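Local structure of GDSL-like protein (Roseburia intestinalis L1-82, 6HH9) at residues G80-Q85 with I105-N110; L139-F144 with L164-M169. The protein probably hydrolyses acetyl esters as an acetylxylan esterase, and is bound here to beta-mannose sugars. All coordinates share one frame; numbering follows the deposited sequence.

Contact 1 (G80-Q85 with I105-N110); sequences GGTTSQ and IEFSVN. With BMA (beta-D-mannopyranose), chain E; BMA (beta-D-mannopyranose), chain B.
G81 and N110 meet at the sugar-binding end of the probable active site. Their sequence positions match the block II glycine and block III asparagine that form the oxyanion hole, together with the serine, in SGNH hydrolases. The amide atom ND2 of N110 lies 3.7 Å from G81 CA. On its sugar side, N110 ND2 is 3.3 Å from O3 of the mannose of chain B. On the other sugar, O6 of the mannose of chain E approaches G80 CA at 3.2 Å. G81 has a positive phi of 71° and lies close to the mannose of chain B. The N110 side chain also touches the probable Ser-His-Asp triad.

No hydrogen bond joins the two segments, and the contact rests on close packing. The carbonyl T82 O presses on N110 CB at 3.1 Å. The same oxygen comes up at the edge of the F107 ring, near its plane, 3.5 Å from F107 CD1. One face of that ring lies under the T83-S84 peptide. T83 C and S84 N both sit above the rim of the ring, and T83 O is 3.5 Å from F107 CE1. S84 CB adds a contact to F107 CD2 at 3.8 Å. In fold terms, the loop after strand 102-106 lies against the N-terminal end of helix 84-96 in the alpha/beta core. F107 CG stands beside its own backbone N (chi1 -73°), with the ring directed at that helix start. T83 is the N-cap, and its OG1 accepts from Q85 N at 3.1 Å. Its other branch, CG2, packs on N110 O. The hydroxyl of S84 turns to D111 and T120, while that of T82 bonds to I79 O, and L124 of helix 115-129 touches the F107 side chain.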
ATOM      1  N   GLY A  80       7.607  -1.211  -1.427  1.00 34.70           N
ATOM      2  CA  GLY A  80       7.795  -0.600  -2.743  1.00 35.40           C
ATOM      3  C   GLY A  80       7.014  -1.320  -3.833  1.00 33.56           C
ATOM      4  O   GLY A  80       6.925  -2.535  -3.845  1.00 30.88           O
ATOM      5  N   GLY A  81       6.423  -0.527  -4.727  1.00 33.19           N
ATOM      6  CA  GLY A  81       5.780  -1.007  -5.929  1.00 34.25           C
ATOM      7  C   GLY A  81       4.484  -1.739  -5.649  1.00 34.48           C
ATOM      8  O   GLY A  81       4.128  -2.637  -6.410  1.00 38.29           O
ATOM      9  N   THR A  82       3.781  -1.334  -4.577  1.00 34.47           N
ATOM     10  CA  THR A  82       2.527  -1.958  -4.149  1.00 31.96           C
ATOM     11  C   THR A  82       1.456  -0.888  -3.919  1.00 33.12           C
ATOM     12  O   THR A  82       1.757   0.276  -3.671  1.00 30.73           O
ATOM     13  CB  THR A  82       2.715  -2.850  -2.917  1.00 32.48           C
ATOM     14  OG1 THR A  82       3.028  -2.076  -1.752  1.00 33.73           O
ATOM     15  CG2 THR A  82       3.780  -3.897  -3.163  1.00 33.97           C
ATOM     16  N   THR A  83       0.204  -1.339  -4.025  1.00 33.91           N
ATOM     17  CA  THR A  83      -0.965  -0.519  -4.061  1.00 35.62           C
ATOM     18  C   THR A  83      -1.787  -0.710  -2.782  1.00 40.88           C
ATOM     19  O   THR A  83      -1.457  -1.538  -1.918  1.00 39.79           O
ATOM     20  CB  THR A  83      -1.858  -0.910  -5.240  1.00 37.54           C
ATOM     21  OG1 THR A  83      -2.280  -2.252  -4.969  1.00 35.43           O
ATOM     22  CG2 THR A  83      -1.160  -0.756  -6.576  1.00 35.16           C
ATOM     23  N   SER A  84      -2.868   0.080  -2.691  1.00 40.79           N
ATOM     24  CA  SER A  84      -3.823   0.006  -1.627  1.00 35.61           C
ATOM     25  C   SER A  84      -4.566  -1.333  -1.677  1.00 35.39           C
ATOM     26  O   SER A  84      -5.165  -1.706  -0.691  1.00 36.38           O
ATOM     27  CB  SER A  84      -4.772   1.171  -1.683  1.00 34.62           C
ATOM     28  OG  SER A  84      -5.584   1.102  -2.836  1.00 32.99           O
ATOM     29  N   GLN A  85      -4.533  -2.027  -2.826  1.00 34.04           N
ATOM     30  CA  GLN A  85      -5.167  -3.338  -2.963  1.00 34.96           C
ATOM     31  C   GLN A  85      -4.425  -4.379  -2.115  1.00 34.89           C
ATOM     32  O   GLN A  85      -5.057  -5.241  -1.469  1.00 34.39           O
ATOM     33  CB  GLN A  85      -5.208  -3.803  -4.418  1.00 35.02           C
ATOM     34  CG  GLN A  85      -6.152  -4.976  -4.634  1.00 34.28           C
ATOM     35  CD  GLN A  85      -6.461  -5.205  -6.093  1.00 36.19           C
ATOM     36  OE1 GLN A  85      -6.227  -4.339  -6.932  1.00 35.68           O
ATOM     37  NE2 GLN A  85      -6.986  -6.384  -6.405  1.00 34.23           N
ATOM     38  N   ILE A 105      -1.615   6.980   5.346  1.00 40.01           N
ATOM     39  CA  ILE A 105      -1.852   6.137   4.156  1.00 40.36           C
ATOM     40  C   ILE A 105      -1.324   6.877   2.919  1.00 38.48           C
ATOM     41  O   ILE A 105      -1.795   7.962   2.598  1.00 36.67           O
ATOM     42  CB  ILE A 105      -3.348   5.784   3.986  1.00 41.40           C
ATOM     43  CG1 ILE A 105      -3.882   4.937   5.144  1.00 41.31           C
ATOM     44  CG2 ILE A 105      -3.600   5.092   2.653  1.00 40.55           C
ATOM     45  CD1 ILE A 105      -5.367   5.050   5.331  1.00 41.12           C
ATOM     46  N   GLU A 106      -0.401   6.226   2.200  1.00 37.64           N
ATOM     47  CA  GLU A 106       0.380   6.824   1.132  1.00 35.53           C
ATOM     48  C   GLU A 106       0.412   5.866  -0.057  1.00 34.01           C
ATOM     49  O   GLU A 106       1.291   5.021  -0.143  1.00 35.39           O
ATOM     50  CB  GLU A 106       1.783   7.107   1.672  1.00 35.93           C
ATOM     51  CG  GLU A 106       2.635   7.993   0.786  1.00 38.53           C
ATOM     52  CD  GLU A 106       3.264   7.278  -0.387  1.00 40.18           C
ATOM     53  OE1 GLU A 106       2.930   7.641  -1.556  1.00 39.22           O
ATOM     54  OE2 GLU A 106       4.056   6.338  -0.125  1.00 40.90           O
ATOM     55  N   PHE A 107      -0.556   6.001  -0.964  1.00 35.75           N
ATOM     56  CA  PHE A 107      -0.645   5.122  -2.159  1.00 35.77           C
ATOM     57  C   PHE A 107      -1.028   5.933  -3.411  1.00 34.16           C
ATOM     58  O   PHE A 107      -1.450   5.370  -4.417  1.00 36.55           O
ATOM     59  CB  PHE A 107      -1.649   3.980  -1.930  1.00 33.35           C
ATOM     60  CG  PHE A 107      -1.188   2.898  -0.987  1.00 32.20           C
ATOM     61  CD1 PHE A 107      -0.082   2.121  -1.290  1.00 31.61           C
ATOM     62  CD2 PHE A 107      -1.870   2.637   0.191  1.00 29.27           C
ATOM     63  CE1 PHE A 107       0.344   1.126  -0.424  1.00 31.54           C
ATOM     64  CE2 PHE A 107      -1.445   1.638   1.051  1.00 28.74           C
ATOM     65  CZ  PHE A 107      -0.333   0.893   0.752  1.00 30.26           C
ATOM     66  N   SER A 108      -0.830   7.245  -3.390  1.00 33.49           N
ATOM     67  CA  SER A 108      -1.380   8.080  -4.448  1.00 35.50           C
ATOM     68  C   SER A 108      -0.468   8.153  -5.685  1.00 35.20           C
ATOM     69  O   SER A 108      -0.897   8.724  -6.682  1.00 34.60           O
ATOM     70  CB  SER A 108      -1.737   9.441  -3.924  1.00 36.42           C
ATOM     71  OG  SER A 108      -2.760   9.324  -2.938  1.00 39.14           O
ATOM     72  N   VAL A 109       0.746   7.567  -5.649  1.00 35.94           N
ATOM     73  CA  VAL A 109       1.555   7.383  -6.882  1.00 36.03           C
ATOM     74  C   VAL A 109       1.800   5.899  -7.148  1.00 37.71           C
ATOM     75  O   VAL A 109       2.676   5.568  -7.929  1.00 42.46           O
ATOM     76  CB  VAL A 109       2.895   8.145  -6.872  1.00 35.35           C
ATOM     77  CG1 VAL A 109       2.685   9.649  -7.004  1.00 35.71           C
ATOM     78  CG2 VAL A 109       3.772   7.800  -5.672  1.00 34.62           C
ATOM     79  N   ASN A 110       1.024   5.019  -6.512  1.00 40.17           N
ATOM     80  CA  ASN A 110       1.116   3.572  -6.781  1.00 40.93           C
ATOM     81  C   ASN A 110      -0.205   3.089  -7.379  1.00 36.33           C
ATOM     82  O   ASN A 110      -0.212   2.350  -8.342  1.00 37.96           O
ATOM     83  CB  ASN A 110       1.511   2.779  -5.537  1.00 41.95           C
ATOM     84  CG  ASN A 110       2.999   2.835  -5.281  1.00 42.73           C
ATOM     85  OD1 ASN A 110       3.455   3.547  -4.397  1.00 41.58           O
ATOM     86  ND2 ASN A 110       3.762   2.092  -6.062  1.00 49.51           N
TER
HETATM   87  C1  BMA E   2      14.327   0.601  -4.828  1.00 55.56           C
HETATM   88  C2  BMA E   2      14.350   1.266  -6.204  1.00 52.14           C
HETATM   89  C3  BMA E   2      13.011   1.969  -6.448  1.00 52.52           C
HETATM   90  C4  BMA E   2      11.877   0.951  -6.331  1.00 51.60           C
HETATM   91  C5  BMA E   2      11.990   0.216  -5.002  1.00 54.58           C
HETATM   92  C6  BMA E   2      10.939  -0.874  -4.838  1.00 55.00           C
HETATM   93  O2  BMA E   2      14.572   0.264  -7.205  1.00 46.06           O
HETATM   94  O3  BMA E   2      12.989   2.677  -7.706  1.00 46.99           O
HETATM   95  O4  BMA E   2      10.610   1.616  -6.323  1.00 50.73           O
HETATM   96  O5  BMA E   2      13.286  -0.377  -4.834  1.00 55.51           O
HETATM   97  O6  BMA E   2      10.895  -1.178  -3.443  1.00 55.08           O
HETATM   98  C1  BMA B   3       9.865   1.427  -7.536  1.00 50.21           C
HETATM   99  C2  BMA B   3       8.354   1.638  -7.284  1.00 49.13           C
HETATM  100  C3  BMA B   3       7.544   1.447  -8.561  1.00 46.68           C
HETATM  101  C4  BMA B   3       8.178   2.237  -9.716  1.00 47.13           C
HETATM  102  C5  BMA B   3       9.707   2.019  -9.806  1.00 50.35           C
HETATM  103  C6  BMA B   3      10.379   2.888 -10.869  1.00 51.52           C
HETATM  104  O2  BMA B   3       8.032   2.930  -6.725  1.00 48.85           O
HETATM  105  O3  BMA B   3       6.199   1.863  -8.283  1.00 42.79           O
HETATM  106  O4  BMA B   3       7.587   1.876 -10.980  1.00 43.51           O
HETATM  107  O5  BMA B   3      10.378   2.272  -8.570  1.00 49.03           O
HETATM  108  O6  BMA B   3      10.713   4.146 -10.295  1.00 50.92           O

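Contact 2 (L139-F144 with L164-M169); sequences LVHNVF and LPAVSM. With BMA (beta-D-mannopyranose), chain C.
L139-H141 and A166-S168 run parallel at 4.7 Å between strand axes, 14° apart in direction, and four backbone hydrogen bonds tie them and their flanks together. They are the two strands of a beta-alpha-beta unit whose crossover includes helix 152-162, part of the alpha/beta core of the SGNH fold. L139 N gives a nearly straight bond to P165 O, and V167 N returns one to L139 O. H141 N then bonds to V167 O at 2.8 Å, and M169 N to H141 O.

One face of the sheet carries L139, A166, H141 and S168. L139 CB rests on A166 CB at 3.7 Å. Beyond it, both L139 methyls meet CD1 of L164. The H141 ring reaches back along the neighbouring strand, its NE2 3.6 Å from A166 CB, while S168 CB lies at the ring edge. H141 ND1 is hydrogen-bonded to S108 OG, and S168 OG to Q152 OE1.

On the other face V140 and V167 lie side by side through their CG2 methyls. Past the strand ends, V143 CG1 sits between its own N and carbonyl carbon (chi1 61°) and packs on M169 CB. N142 ND2 is hydrogen-bonded to E106 OE1. The N142 and M169 side chains run alongside each other, with M169 CG 3.5 Å from N142 OD1.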
ATOM      1  N   LEU A 139      -4.221  11.086   5.304  1.00 37.09           N
ATOM      2  CA  LEU A 139      -3.942  10.684   3.929  1.00 38.08           C
ATOM      3  C   LEU A 139      -2.839  11.591   3.382  1.00 39.25           C
ATOM      4  O   LEU A 139      -2.886  12.821   3.572  1.00 37.27           O
ATOM      5  CB  LEU A 139      -5.220  10.795   3.096  1.00 38.16           C
ATOM      6  CG  LEU A 139      -6.410  10.027   3.659  1.00 41.07           C
ATOM      7  CD1 LEU A 139      -7.539   9.956   2.645  1.00 46.00           C
ATOM      8  CD2 LEU A 139      -6.012   8.625   4.089  1.00 40.96           C
ATOM      9  N   VAL A 140      -1.846  10.973   2.733  1.00 36.72           N
ATOM     10  CA  VAL A 140      -0.767  11.691   2.094  1.00 36.55           C
ATOM     11  C   VAL A 140      -0.754  11.363   0.601  1.00 36.34           C
ATOM     12  O   VAL A 140      -0.732  10.202   0.203  1.00 39.38           O
ATOM     13  CB  VAL A 140       0.562  11.364   2.778  1.00 37.94           C
ATOM     14  CG1 VAL A 140       1.749  11.925   2.013  1.00 38.26           C
ATOM     15  CG2 VAL A 140       0.550  11.882   4.208  1.00 39.27           C
ATOM     16  N   HIS A 141      -0.782  12.415  -0.216  1.00 37.16           N
ATOM     17  CA  HIS A 141      -0.777  12.293  -1.661  1.00 37.12           C
ATOM     18  C   HIS A 141       0.562  12.768  -2.220  1.00 34.61           C
ATOM     19  O   HIS A 141       0.807  13.955  -2.332  1.00 36.15           O
ATOM     20  CB  HIS A 141      -1.913  13.105  -2.294  1.00 38.91           C
ATOM     21  CG  HIS A 141      -3.246  12.884  -1.673  1.00 38.32           C
ATOM     22  ND1 HIS A 141      -3.896  11.669  -1.758  1.00 34.84           N
ATOM     23  CD2 HIS A 141      -4.070  13.729  -1.005  1.00 37.46           C
ATOM     24  CE1 HIS A 141      -5.061  11.762  -1.134  1.00 37.20           C
ATOM     25  NE2 HIS A 141      -5.199  13.023  -0.667  1.00 36.50           N
ATOM     26  N   ASN A 142       1.421  11.823  -2.610  1.00 35.01           N
ATOM     27  CA  ASN A 142       2.612  12.183  -3.347  1.00 31.36           C
ATOM     28  C   ASN A 142       2.192  12.529  -4.790  1.00 32.24           C
ATOM     29  O   ASN A 142       1.000  12.512  -5.141  1.00 31.30           O
ATOM     30  CB  ASN A 142       3.689  11.110  -3.198  1.00 31.84           C
ATOM     31  CG  ASN A 142       4.504  11.255  -1.925  1.00 34.35           C
ATOM     32  OD1 ASN A 142       5.149  12.286  -1.691  1.00 35.68           O
ATOM     33  ND2 ASN A 142       4.506  10.213  -1.103  1.00 35.78           N
ATOM     34  N   VAL A 143       3.177  12.897  -5.615  1.00 33.75           N
ATOM     35  CA  VAL A 143       2.960  13.314  -6.983  1.00 34.55           C
ATOM     36  C   VAL A 143       4.147  12.858  -7.838  1.00 33.70           C
ATOM     37  O   VAL A 143       5.283  12.793  -7.351  1.00 33.18           O
ATOM     38  CB  VAL A 143       2.751  14.840  -7.050  1.00 35.24           C
ATOM     39  CG1 VAL A 143       3.955  15.612  -6.532  1.00 36.78           C
ATOM     40  CG2 VAL A 143       2.380  15.285  -8.449  1.00 36.47           C
ATOM     41  N   PHE A 144       3.851  12.542  -9.102  1.00 33.26           N
ATOM     42  CA  PHE A 144       4.848  12.307 -10.145  1.00 35.73           C
ATOM     43  C   PHE A 144       5.392  13.659 -10.626  1.00 37.67           C
ATOM     44  O   PHE A 144       4.635  14.472 -11.139  1.00 37.89           O
ATOM     45  CB  PHE A 144       4.217  11.563 -11.327  1.00 35.56           C
ATOM     46  CG  PHE A 144       4.087  10.076 -11.150  1.00 36.38           C
ATOM     47  CD1 PHE A 144       5.123   9.229 -11.501  1.00 37.80           C
ATOM     48  CD2 PHE A 144       2.922   9.528 -10.639  1.00 38.48           C
ATOM     49  CE1 PHE A 144       5.004   7.861 -11.326  1.00 39.05           C
ATOM     50  CE2 PHE A 144       2.795   8.159 -10.474  1.00 38.23           C
ATOM     51  CZ  PHE A 144       3.834   7.330 -10.817  1.00 41.80           C
ATOM     52  N   LEU A 164     -11.476  12.649   6.427  1.00 40.31           N
ATOM     53  CA  LEU A 164     -10.120  12.399   6.823  1.00 36.38           C
ATOM     54  C   LEU A 164      -9.277  13.607   6.440  1.00 35.80           C
ATOM     55  O   LEU A 164      -9.484  14.210   5.398  1.00 38.77           O
ATOM     56  CB  LEU A 164      -9.631  11.117   6.147  1.00 36.79           C
ATOM     57  CG  LEU A 164     -10.374   9.839   6.535  1.00 37.57           C
ATOM     58  CD1 LEU A 164      -9.776   8.626   5.834  1.00 37.33           C
ATOM     59  CD2 LEU A 164     -10.363   9.624   8.039  1.00 39.65           C
ATOM     60  N   PRO A 165      -8.304  14.018   7.275  1.00 37.19           N
ATOM     61  CA  PRO A 165      -7.317  15.001   6.855  1.00 38.10           C
ATOM     62  C   PRO A 165      -6.505  14.413   5.698  1.00 36.93           C
ATOM     63  O   PRO A 165      -6.280  13.223   5.676  1.00 41.96           O
ATOM     64  CB  PRO A 165      -6.407  15.201   8.075  1.00 38.21           C
ATOM     65  CG  PRO A 165      -7.154  14.600   9.227  1.00 38.44           C
ATOM     66  CD  PRO A 165      -8.066  13.540   8.644  1.00 38.06           C
ATOM     67  N   ALA A 166      -6.063  15.255   4.769  1.00 37.95           N
ATOM     68  CA  ALA A 166      -5.263  14.800   3.637  1.00 37.68           C
ATOM     69  C   ALA A 166      -4.333  15.930   3.208  1.00 38.01           C
ATOM     70  O   ALA A 166      -4.792  17.024   2.983  1.00 45.20           O
ATOM     71  CB  ALA A 166      -6.151  14.367   2.501  1.00 35.72           C
ATOM     72  N   VAL A 167      -3.036  15.641   3.109  1.00 38.07           N
ATOM     73  CA  VAL A 167      -2.098  16.587   2.580  1.00 38.78           C
ATOM     74  C   VAL A 167      -1.559  16.035   1.254  1.00 43.70           C
ATOM     75  O   VAL A 167      -1.511  14.815   1.045  1.00 40.34           O
ATOM     76  CB  VAL A 167      -0.983  16.932   3.592  1.00 38.14           C
ATOM     77  CG1 VAL A 167      -1.563  17.431   4.914  1.00 38.38           C
ATOM     78  CG2 VAL A 167      -0.026  15.778   3.834  1.00 36.10           C
ATOM     79  N   SER A 168      -1.162  16.966   0.370  1.00 47.24           N
ATOM     80  CA  SER A 168      -0.750  16.691  -1.001  1.00 40.74           C
ATOM     81  C   SER A 168       0.534  17.449  -1.350  1.00 39.49           C
ATOM     82  O   SER A 168       0.679  18.636  -1.063  1.00 38.46           O
ATOM     83  CB  SER A 168      -1.857  17.049  -1.943  1.00 43.06           C
ATOM     84  OG  SER A 168      -1.427  16.929  -3.283  1.00 41.48           O
ATOM     85  N   MET A 169       1.453  16.737  -2.000  1.00 39.33           N
ATOM     86  CA  MET A 169       2.631  17.316  -2.584  1.00 37.95           C
ATOM     87  C   MET A 169       2.308  17.827  -3.991  1.00 37.60           C
ATOM     88  O   MET A 169       3.097  18.580  -4.578  1.00 39.00           O
ATOM     89  CB  MET A 169       3.766  16.291  -2.663  1.00 36.84           C
ATOM     90  CG  MET A 169       4.084  15.647  -1.318  1.00 35.33           C
ATOM     91  SD  MET A 169       4.294  16.809   0.040  1.00 25.09           S
ATOM     92  CE  MET A 169       3.119  16.031   1.143  1.00 31.27           C
TER
HETATM   93  C1  BMA C   4       6.718   2.903 -11.500  1.00 47.49           C
HETATM   94  C2  BMA C   4       6.587   2.713 -13.005  1.00 48.54           C
HETATM   95  C3  BMA C   4       5.611   3.680 -13.685  1.00 49.24           C
HETATM   96  C4  BMA C   4       4.270   3.681 -12.957  1.00 51.31           C
HETATM   97  C5  BMA C   4       4.465   3.732 -11.431  1.00 52.46           C
HETATM   98  C6  BMA C   4       3.131   3.402 -10.754  1.00 52.20           C
HETATM   99  O2  BMA C   4       6.133   1.379 -13.223  1.00 44.75           O
HETATM  100  O3  BMA C   4       5.407   3.255 -15.050  1.00 46.55           O
HETATM  101  O4  BMA C   4       3.390   4.752 -13.401  1.00 53.28           O
HETATM  102  O5  BMA C   4       5.436   2.824 -10.892  1.00 47.31           O
HETATM  103  O6  BMA C   4       3.113   2.025 -10.409  1.00 49.82           O

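In the fold
From the N terminus the chain passes strands 11-13, 33-39 and 72-76 before residues 80-85 open contact 1. It runs through helix 84-96 and strand 102-106 and closes contact 1 at 105-110. Helix 115-129 leads into strand 136-141. Contact 2 opens there and closes at 164-169, after helix 152-162. The two loops are in series and neither nests in nor crosses the other. Strands 102-106 and 136-141 are neighbours in the central sheet, so the contacts adjoin, with centres about 12 Å apart. I105 O and V140 N pair probably as a backbone hydrogen bond. Contact 1 ties the start of helix 84-96 to the loop after strand 102-106, beside the sugars; contact 2 joins strand 166-168 to strand 136-141.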